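Local coordinates for penicillin-binding protein PbpB (Mycobacterium tuberculosis, PDB 6KGU) that synthesises cross-linked peptidoglycan from lipid intermediates during cell-wall growth and is inactivated by beta-lactam antibiotics such as aztreonam, at residues A135-G140 with L256-V261; L291-S296 with T318-K323; F348-R353 with L386-L391. All blocks are in the same frame, centred on the assembly; numbering follows the deposited sequence.

Overall arrangement
All three contacts are buried, but their chemistry differs. Interaction 1 is polar, an asparagine pair with a bridging water, and joins the region of the dimerisation family to the transpeptidase region. Interactions 2 and 3 both lie within the transpeptidase region and bring aliphatic side chains together, with a water added in interaction 3. Interactions 1 and 3 adjoin, since A260 and L391 are bonded through their backbones, which ties helix 259-262 to the start of helix 390-401. Interaction 2 stands apart, its centre about 39 Å from that of interaction 1, across the chain's centre. The side chains of V320 and M388 each lie about 10 Å from that of the presumed acylated serine.

Interaction 1 (A135-G140 with L256-V261); sequences ANVVGG and LGNPAV
N136, in the short helix 135-138, and N258, the residue just before helix 259-262, bring their backbones close, with CA atoms 5.0 Å apart. Between them the two asparagine amides form a single direct bond, from N136 ND2 to N258 OD1, 3.0 Å long and nearly straight at 169°. The donor uses its N-H well, since the oxygen lies almost in the amide plane of N136. The acceptor is approached less regularly: ND2 stands well above the plane of the N258 carbonyl, off the lone-pair direction, and the two amide planes are 68° apart. The N136 amide is brought round by a first torsion of 48°, which sets CG between the backbone N and the carbonyl carbon. Its CB meanwhile rests 3.3 Å from G257 O, while on the other segment N258 CB approaches N136 O at 3.5 Å. N136 O accepts a bond of 2.9 Å from a water that also donates to L256 O at 3.1 Å, an indirect tie between the backbones. V137 adds only a loose contact, its CG2 methyl lying beside N258 ND2. N136 ND2 is shared, for it also donates to the backbone O of M236, so the N136 amide is held between N258 and strand 233-238. N136 touches this strand through N238 and N258 touches it through M236. The contact thereby fastens helix 135-138, of the dimerisation-family region, to the edge of the transpeptidase sheet and the entry of helix 259-262.

Interaction 2 (L291-S296 with T318-K323); sequences LQVPGS and TGVFGK
L291 and V320 meet methyl to methyl, their side chains crossing at about a right angle, with L291 CD1 3.6 Å from V320 CG2. The leucine comes from a loop without regular structure, the valine from the helix 317-323, and each points its CB at the other segment. In L291 a chi1 of -50° sets CG beside the backbone N, and the extended chi2 carries CD1 to V320. V293, two residues further along the same loop, faces the same way and brings its CG2 to 4.2 Å from V320 CG2. A single methyl of V320 therefore serves both loop residues, the leucine closely and the valine more loosely. The other methyl of V320, CG1, has a different task: it lies over the centre of the F321 ring, 4.2 Å above its plane. V320 thus uses CG2 for the loop and CG1 for its own helical neighbour. No hydrogen bond crosses the contact, and its fit rests on dispersion between aliphatic groups. Other parts of the region complete the packing: T329 on helix 326-336 touches V320, V327 and S325 lie against V293, and F321 packs against K272 and A276 of helix 272-281. V320 lies about 10 Å, side chain to side chain, from S269, the serine thought by similarity to form the acyl-ester. S324 follows K323 in sequence, and its placement is consistent with the serine of the SxN motif, so this contact packs a loop against the helix that precedes this motif in a penicillin-binding transpeptidase domain.

Interaction 3 (F348-R353 with L386-L391); sequences FGLGQR and LSMTLL
S387 O accepts a hydrogen bond of 2.8 Å from a water that in turn accepts one of 2.9 Å from G351 N, and this bridge is the polar link between the two segments. G351 belongs to a type II turn that runs to Q352 from G349, the Schellman residue ending helix 338-347. The Q352 side chain also bonds to the turn: NE2 donates to L350 O at 2.9 Å, almost straight at 172°, though well above the plane of that carbonyl, and also bonds to R346 O. Beside the water, L350 points its CB at the other segment and presents CD1 to two residues. M388 CE lies 3.8 Å from L350 CD1 and 4.0 Å from its CD2, so the methionine methyl sits against both branches. L386 CD1 is more distant, 4.1 Å from L350 CD1. M388 bends at chi3 (63°), beyond an extended chi2, and it also packs on M393 and M396 of helix 390-401. The chemistry is therefore mixed: buried methyl contacts form the apolar part, while the water satisfies backbone groups of the turn and the segment leading into helix 390-401, which do not bond directly.

Interaction 1 (A135-G140 with L256-V261)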
# COMPACT_ATOMS: atom_id res chain seq x y z
N ALA A 135 7.93 -10.58 -10.24
CA ALA A 135 7.20 -11.13 -11.37
C ALA A 135 5.75 -10.69 -11.38
O ALA A 135 5.12 -10.70 -12.44
CB ALA A 135 7.26 -12.66 -11.38
N ASN A 136 5.20 -10.32 -10.22
CA ASN A 136 3.84 -9.77 -10.18
C ASN A 136 3.72 -8.52 -11.05
O ASN A 136 2.66 -8.24 -11.62
CB ASN A 136 3.44 -9.45 -8.73
CG ASN A 136 4.52 -8.66 -7.99
OD1 ASN A 136 5.70 -9.06 -7.95
ND2 ASN A 136 4.13 -7.53 -7.43
N VAL A 137 4.80 -7.74 -11.13
CA VAL A 137 4.87 -6.52 -11.92
C VAL A 137 5.34 -6.80 -13.34
O VAL A 137 4.69 -6.42 -14.31
CB VAL A 137 5.78 -5.49 -11.20
CG1 VAL A 137 6.22 -4.38 -12.14
CG2 VAL A 137 5.06 -4.91 -9.95
N VAL A 138 6.46 -7.53 -13.45
CA VAL A 138 7.12 -7.73 -14.74
C VAL A 138 6.26 -8.56 -15.67
O VAL A 138 6.11 -8.24 -16.86
CB VAL A 138 8.50 -8.39 -14.53
CG1 VAL A 138 9.05 -8.96 -15.84
CG2 VAL A 138 9.48 -7.41 -13.89
N GLY A 139 5.70 -9.67 -15.16
CA GLY A 139 4.92 -10.58 -15.98
C GLY A 139 5.74 -11.67 -16.65
O GLY A 139 6.80 -12.06 -16.13
N GLY A 140 5.28 -12.15 -17.81
CA GLY A 140 5.95 -13.20 -18.55
C GLY A 140 5.73 -13.08 -20.05
O GLY A 140 4.98 -12.23 -20.53
N LEU A 256 -0.22 -15.41 -10.18
CA LEU A 256 0.23 -14.90 -11.47
C LEU A 256 0.00 -13.40 -11.64
O LEU A 256 0.56 -12.81 -12.57
CB LEU A 256 -0.49 -15.63 -12.62
CG LEU A 256 -0.62 -17.16 -12.56
CD1 LEU A 256 -1.18 -17.72 -13.86
CD2 LEU A 256 0.69 -17.82 -12.22
N GLY A 257 -0.83 -12.79 -10.79
CA GLY A 257 -1.25 -11.42 -10.98
C GLY A 257 -0.60 -10.47 -9.99
O GLY A 257 0.53 -10.70 -9.55
N ASN A 258 -1.30 -9.41 -9.62
CA ASN A 258 -0.71 -8.33 -8.83
C ASN A 258 -1.76 -7.78 -7.87
O ASN A 258 -2.27 -6.67 -8.04
CB ASN A 258 -0.14 -7.25 -9.76
CG ASN A 258 0.78 -6.27 -9.05
OD1 ASN A 258 1.31 -6.56 -7.97
ND2 ASN A 258 0.98 -5.11 -9.66
N PRO A 259 -2.10 -8.56 -6.83
CA PRO A 259 -3.18 -8.17 -5.90
C PRO A 259 -3.03 -6.79 -5.28
O PRO A 259 -4.05 -6.17 -4.95
CB PRO A 259 -3.11 -9.24 -4.80
CG PRO A 259 -2.40 -10.38 -5.40
CD PRO A 259 -1.48 -9.84 -6.47
N ALA A 260 -1.80 -6.31 -5.07
CA ALA A 260 -1.58 -4.98 -4.51
C ALA A 260 -2.31 -3.89 -5.29
O ALA A 260 -2.63 -2.83 -4.73
CB ALA A 260 -0.08 -4.65 -4.47
N VAL A 261 -2.55 -4.11 -6.58
CA VAL A 261 -3.29 -3.15 -7.38
C VAL A 261 -4.64 -3.68 -7.84
O VAL A 261 -5.54 -2.87 -8.11
CB VAL A 261 -2.48 -2.66 -8.60
CG1 VAL A 261 -1.17 -2.01 -8.17
CG2 VAL A 261 -2.25 -3.80 -9.62
O HOH W 1 1.19 -9.93 -13.52

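Interaction 2 (L291-S296 with T318-K323)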
# COMPACT_ATOMS: atom_id res chain seq x y z
N LEU A 291 -10.83 13.96 25.46
CA LEU A 291 -12.20 13.64 25.09
C LEU A 291 -12.85 12.80 26.18
O LEU A 291 -12.23 12.41 27.16
CB LEU A 291 -12.22 12.93 23.75
CG LEU A 291 -11.42 13.65 22.67
CD1 LEU A 291 -11.09 12.69 21.54
CD2 LEU A 291 -12.20 14.85 22.16
N GLN A 292 -14.14 12.52 26.00
CA GLN A 292 -14.90 11.61 26.85
C GLN A 292 -15.55 10.58 25.93
O GLN A 292 -16.49 10.91 25.20
CB GLN A 292 -15.95 12.35 27.68
CG GLN A 292 -15.40 13.47 28.57
CD GLN A 292 -14.30 12.98 29.51
OE1 GLN A 292 -14.39 11.91 30.10
NE2 GLN A 292 -13.23 13.77 29.63
N VAL A 293 -15.05 9.35 25.95
CA VAL A 293 -15.41 8.39 24.91
C VAL A 293 -16.18 7.24 25.57
O VAL A 293 -15.59 6.45 26.32
CB VAL A 293 -14.17 7.90 24.16
CG1 VAL A 293 -14.56 6.99 22.98
CG2 VAL A 293 -13.34 9.11 23.68
N PRO A 294 -17.48 7.11 25.33
CA PRO A 294 -18.23 5.96 25.84
C PRO A 294 -17.90 4.69 25.08
O PRO A 294 -17.30 4.70 24.01
CB PRO A 294 -19.69 6.36 25.63
CG PRO A 294 -19.65 7.34 24.49
CD PRO A 294 -18.35 8.10 24.67
N GLY A 295 -18.36 3.57 25.64
CA GLY A 295 -18.08 2.27 25.03
C GLY A 295 -18.88 2.02 23.77
O GLY A 295 -18.49 1.17 22.96
N SER A 296 -19.98 2.73 23.59
CA SER A 296 -20.79 2.55 22.40
C SER A 296 -21.64 3.78 22.22
O SER A 296 -21.88 4.52 23.18
CB SER A 296 -21.66 1.29 22.48
OG SER A 296 -22.38 1.26 23.70
N THR A 318 -5.20 12.00 20.35
CA THR A 318 -4.10 11.08 20.06
C THR A 318 -4.46 9.64 20.44
O THR A 318 -4.31 8.72 19.64
CB THR A 318 -2.84 11.56 20.77
OG1 THR A 318 -2.39 12.77 20.14
CG2 THR A 318 -1.71 10.52 20.71
N GLY A 319 -4.98 9.45 21.66
CA GLY A 319 -5.34 8.12 22.10
C GLY A 319 -6.47 7.48 21.31
O GLY A 319 -6.53 6.26 21.20
N VAL A 320 -7.39 8.29 20.78
CA VAL A 320 -8.48 7.73 19.98
C VAL A 320 -7.92 6.97 18.79
O VAL A 320 -8.33 5.85 18.49
CB VAL A 320 -9.44 8.84 19.53
CG1 VAL A 320 -10.27 8.37 18.32
CG2 VAL A 320 -10.35 9.24 20.68
N PHE A 321 -6.95 7.57 18.10
CA PHE A 321 -6.31 6.89 16.99
C PHE A 321 -5.24 5.90 17.45
O PHE A 321 -5.09 4.84 16.84
CB PHE A 321 -5.78 7.94 16.02
CG PHE A 321 -6.88 8.84 15.51
CD1 PHE A 321 -7.86 8.32 14.66
CD2 PHE A 321 -6.99 10.16 15.92
CE1 PHE A 321 -8.91 9.12 14.18
CE2 PHE A 321 -8.03 10.97 15.45
CZ PHE A 321 -8.99 10.44 14.57
N GLY A 322 -4.55 6.19 18.56
CA GLY A 322 -3.54 5.27 19.05
C GLY A 322 -4.13 3.96 19.56
O GLY A 322 -3.55 2.89 19.37
N LYS A 323 -5.30 4.03 20.21
CA LYS A 323 -6.00 2.84 20.71
C LYS A 323 -7.05 2.33 19.73
O LYS A 323 -7.57 1.22 19.92
CB LYS A 323 -6.67 3.12 22.06
CG LYS A 323 -5.66 3.33 23.20
CD LYS A 323 -6.27 3.19 24.58
CE LYS A 323 -5.25 3.55 25.68
NZ LYS A 323 -4.08 2.61 25.72

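Interaction 3 (F348-R353 with L386-L391)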
# COMPACT_ATOMS: atom_id res chain seq x y z
N PHE A 348 -7.91 12.33 -0.77
CA PHE A 348 -6.97 11.26 -0.49
C PHE A 348 -6.92 10.22 -1.62
O PHE A 348 -6.12 9.28 -1.51
CB PHE A 348 -7.33 10.56 0.83
CG PHE A 348 -6.65 11.15 2.04
CD1 PHE A 348 -5.28 11.03 2.22
CD2 PHE A 348 -7.39 11.81 3.02
CE1 PHE A 348 -4.65 11.56 3.36
CE2 PHE A 348 -6.77 12.35 4.16
CZ PHE A 348 -5.40 12.23 4.33
N GLY A 349 -7.77 10.34 -2.64
CA GLY A 349 -7.68 9.52 -3.84
C GLY A 349 -8.48 8.23 -3.83
O GLY A 349 -8.30 7.40 -4.73
N LEU A 350 -9.35 8.02 -2.85
CA LEU A 350 -10.11 6.79 -2.78
C LEU A 350 -11.18 6.75 -3.86
O LEU A 350 -11.68 7.79 -4.30
CB LEU A 350 -10.73 6.63 -1.39
CG LEU A 350 -9.67 6.70 -0.29
CD1 LEU A 350 -10.27 6.45 1.10
CD2 LEU A 350 -8.50 5.72 -0.57
N GLY A 351 -11.51 5.55 -4.32
CA GLY A 351 -12.49 5.36 -5.36
C GLY A 351 -12.01 5.65 -6.77
O GLY A 351 -12.79 5.55 -7.71
N GLN A 352 -10.74 6.02 -6.93
CA GLN A 352 -10.18 6.38 -8.22
C GLN A 352 -8.87 5.63 -8.43
O GLN A 352 -8.05 5.52 -7.51
CB GLN A 352 -9.94 7.92 -8.30
CG GLN A 352 -11.05 8.78 -7.62
CD GLN A 352 -10.51 10.06 -6.91
OE1 GLN A 352 -10.00 10.98 -7.56
NE2 GLN A 352 -10.63 10.12 -5.57
N ARG A 353 -8.67 5.10 -9.64
CA ARG A 353 -7.38 4.53 -10.03
C ARG A 353 -6.26 5.55 -9.86
O ARG A 353 -6.43 6.74 -10.15
CB ARG A 353 -7.41 4.06 -11.48
CG ARG A 353 -8.08 2.74 -11.68
CD ARG A 353 -8.13 2.37 -13.16
NE ARG A 353 -8.87 1.12 -13.31
CZ ARG A 353 -10.17 1.06 -13.60
NH1 ARG A 353 -10.87 2.17 -13.79
NH2 ARG A 353 -10.76 -0.13 -13.71
N LEU A 386 -16.66 0.80 2.26
CA LEU A 386 -15.90 1.22 1.10
C LEU A 386 -14.79 0.21 0.92
O LEU A 386 -14.51 -0.60 1.81
CB LEU A 386 -15.34 2.64 1.26
CG LEU A 386 -14.11 2.86 2.14
CD1 LEU A 386 -13.64 4.31 2.06
CD2 LEU A 386 -14.40 2.49 3.60
N SER A 387 -14.14 0.26 -0.24
CA SER A 387 -13.03 -0.64 -0.49
C SER A 387 -11.92 0.11 -1.19
O SER A 387 -12.17 1.10 -1.89
CB SER A 387 -13.47 -1.86 -1.32
OG SER A 387 -13.75 -1.46 -2.64
N MET A 388 -10.68 -0.36 -1.00
CA MET A 388 -9.52 0.26 -1.60
C MET A 388 -8.49 -0.82 -1.85
O MET A 388 -8.49 -1.86 -1.18
CB MET A 388 -8.91 1.34 -0.70
CG MET A 388 -8.34 0.78 0.63
SD MET A 388 -7.79 2.06 1.80
CE MET A 388 -9.34 2.91 2.13
N THR A 389 -7.58 -0.54 -2.77
CA THR A 389 -6.42 -1.39 -2.97
C THR A 389 -5.32 -1.07 -1.96
O THR A 389 -5.31 -0.02 -1.31
CB THR A 389 -5.89 -1.23 -4.39
OG1 THR A 389 -5.39 0.10 -4.55
CG2 THR A 389 -7.01 -1.47 -5.41
N LEU A 390 -4.39 -2.02 -1.83
CA LEU A 390 -3.19 -1.78 -1.04
C LEU A 390 -2.45 -0.53 -1.52
O LEU A 390 -1.93 0.25 -0.71
CB LEU A 390 -2.27 -3.00 -1.10
CG LEU A 390 -1.09 -2.94 -0.12
CD1 LEU A 390 -1.60 -2.66 1.28
CD2 LEU A 390 -0.26 -4.25 -0.13
N LEU A 391 -2.36 -0.34 -2.84
CA LEU A 391 -1.64 0.82 -3.36
C LEU A 391 -2.34 2.12 -2.98
O LEU A 391 -1.69 3.10 -2.58
CB LEU A 391 -1.49 0.72 -4.88
CG LEU A 391 -0.75 1.88 -5.53
CD1 LEU A 391 0.69 2.00 -5.02
CD2 LEU A 391 -0.77 1.74 -7.06
O HOH W 2 -10.61 3.23 -2.86